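Local atomic coordinates of lasso peptide isopeptidase AtxE2 (Asticcacaulis excentricus, PDB entry 5TXE), a protein that hydrolyses the isopeptide bond of the lasso peptides astexin-2 and astexin-3, opening the threaded knots into linear chains. Residues T502-I507 with I538-F543. The protein carries 1 engineered substitution. Sequence-based numbering, arbitrary orientation.
Sequences TLEDLI and INSHRF
E504 reaches for R542 with CG anti to its own carbonyl carbon and the chain extended beyond CG, while R542 bends at chi2 (-78°) and lays a guanidinium face against that arm. The two side chains cross at about a right angle. E504 CG sits over the centre of one guanidinium face, 3.9 Å from R542 CZ, and the carboxylate follows the same layer, its plane 15° from that of the guanidinium. The result is a stack and not an end-on pair: E504 OE1 lies 3.9 Å from R542 NH2, well out of the guanidinium plane, a long salt bridge of charges alone with no N-H aimed at the oxygen. R542 NH1 has a firmer mate in D508, one residue beyond I507, which probably helps to hold the flat group against E504. The other carboxylate oxygen, E504 OE2, rests 3.6 Å from S540 CB. An alanine in place of E504 would probably uncover this guanidinium face, leave R542 without its nearby second negative charge and open a gap beside S540. In the alpha/beta-hydrolase domain of this prolyl oligopeptidase relative, the contact joins helix 494-512 to the turn that leads from helix 528-539 into the parallel strand 545-548, away from the catalytic residues. Within that turn S540 OG accepts the backbone N-H of R542 at 3.1 Å in a nearly straight bond (170°), an ST turn, and also pairs with the carbonyl of G536. Deeper in, I507 CD1 meets F543 CE1 at 4.0 Å, approaching the ring obliquely. Both residues touch V521 and I435 of the central sheet, and R542 CB lies over one face of the F543 ring.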
# COMPACT_ATOMS: atom_id res chain seq x y z
N THR A 502 -7.71 -16.51 -13.51
CA THR A 502 -6.37 -16.02 -13.89
C THR A 502 -5.29 -16.74 -13.13
O THR A 502 -4.28 -17.09 -13.69
CB THR A 502 -6.22 -14.51 -13.66
OG1 THR A 502 -7.23 -13.83 -14.38
CG2 THR A 502 -4.87 -14.00 -14.12
N LEU A 503 -5.50 -16.99 -11.85
CA LEU A 503 -4.51 -17.77 -11.11
C LEU A 503 -4.37 -19.19 -11.66
O LEU A 503 -3.27 -19.72 -11.73
CB LEU A 503 -4.90 -17.86 -9.63
CG LEU A 503 -4.70 -16.57 -8.84
CD1 LEU A 503 -5.30 -16.73 -7.49
CD2 LEU A 503 -3.22 -16.21 -8.73
N GLU A 504 -5.50 -19.81 -11.98
CA GLU A 504 -5.51 -21.13 -12.59
C GLU A 504 -4.77 -21.11 -13.96
O GLU A 504 -3.99 -22.00 -14.23
CB GLU A 504 -6.91 -21.67 -12.70
CG GLU A 504 -7.54 -22.02 -11.33
CD GLU A 504 -9.02 -22.39 -11.41
OE1 GLU A 504 -9.64 -22.24 -12.50
OE2 GLU A 504 -9.59 -22.85 -10.38
N ASP A 505 -4.92 -20.05 -14.75
CA ASP A 505 -4.16 -19.90 -16.01
C ASP A 505 -2.67 -19.83 -15.73
O ASP A 505 -1.89 -20.52 -16.38
CB ASP A 505 -4.59 -18.65 -16.78
CG ASP A 505 -6.05 -18.70 -17.23
OD1 ASP A 505 -6.57 -19.82 -17.38
OD2 ASP A 505 -6.70 -17.64 -17.42
N LEU A 506 -2.26 -19.04 -14.74
CA LEU A 506 -0.85 -18.94 -14.44
C LEU A 506 -0.28 -20.26 -13.96
O LEU A 506 0.86 -20.61 -14.29
CB LEU A 506 -0.55 -17.84 -13.43
CG LEU A 506 -0.83 -16.47 -13.96
CD1 LEU A 506 -1.01 -15.43 -12.84
CD2 LEU A 506 0.32 -16.07 -14.89
N ILE A 507 -1.04 -20.94 -13.13
CA ILE A 507 -0.56 -22.19 -12.59
C ILE A 507 -0.41 -23.17 -13.76
O ILE A 507 0.58 -23.88 -13.84
CB ILE A 507 -1.55 -22.75 -11.53
CG1 ILE A 507 -1.53 -21.87 -10.26
CG2 ILE A 507 -1.22 -24.16 -11.15
CD1 ILE A 507 -2.63 -22.23 -9.30
N ILE A 538 -12.93 -22.44 -1.56
CA ILE A 538 -14.27 -22.99 -1.66
C ILE A 538 -14.61 -23.37 -3.08
O ILE A 538 -15.31 -24.33 -3.29
CB ILE A 538 -15.30 -21.98 -1.15
CG1 ILE A 538 -15.21 -21.92 0.39
CG2 ILE A 538 -16.73 -22.31 -1.57
CD1 ILE A 538 -15.79 -20.65 0.92
N ASN A 539 -14.15 -22.60 -4.06
CA ASN A 539 -14.59 -22.78 -5.43
C ASN A 539 -13.53 -23.43 -6.35
O ASN A 539 -13.65 -23.38 -7.56
CB ASN A 539 -15.04 -21.41 -5.96
CG ASN A 539 -16.23 -20.85 -5.22
OD1 ASN A 539 -17.32 -21.29 -5.42
ND2 ASN A 539 -16.01 -19.91 -4.32
N SER A 540 -12.50 -24.02 -5.75
CA SER A 540 -11.56 -24.85 -6.46
C SER A 540 -10.93 -25.83 -5.50
O SER A 540 -11.01 -25.69 -4.29
CB SER A 540 -10.50 -23.98 -7.09
OG SER A 540 -9.35 -23.87 -6.29
N HIS A 541 -10.30 -26.84 -6.04
CA HIS A 541 -9.44 -27.75 -5.29
C HIS A 541 -8.05 -27.69 -5.83
O HIS A 541 -7.30 -28.64 -5.81
CB HIS A 541 -10.00 -29.17 -5.39
CG HIS A 541 -11.29 -29.36 -4.66
ND1 HIS A 541 -12.52 -29.07 -5.24
CD2 HIS A 541 -11.56 -29.85 -3.43
CE1 HIS A 541 -13.48 -29.34 -4.37
NE2 HIS A 541 -12.93 -29.80 -3.27
N ARG A 542 -7.66 -26.52 -6.29
CA ARG A 542 -6.31 -26.35 -6.81
C ARG A 542 -5.26 -26.05 -5.79
O ARG A 542 -4.08 -26.03 -6.14
CB ARG A 542 -6.32 -25.22 -7.79
CG ARG A 542 -7.30 -25.47 -8.91
CD ARG A 542 -6.77 -26.43 -9.94
NE ARG A 542 -7.43 -26.09 -11.20
CZ ARG A 542 -6.78 -25.72 -12.29
NH1 ARG A 542 -5.45 -25.72 -12.34
NH2 ARG A 542 -7.48 -25.37 -13.35
N PHE A 543 -5.65 -25.78 -4.52
CA PHE A 543 -4.66 -25.35 -3.51
C PHE A 543 -4.41 -26.36 -2.43
O PHE A 543 -5.32 -26.83 -1.82
CB PHE A 543 -5.11 -24.01 -2.96
CG PHE A 543 -5.28 -23.00 -4.04
CD1 PHE A 543 -4.18 -22.49 -4.69
CD2 PHE A 543 -6.50 -22.59 -4.43
CE1 PHE A 543 -4.31 -21.58 -5.69
CE2 PHE A 543 -6.64 -21.68 -5.44
CZ PHE A 543 -5.54 -21.18 -6.06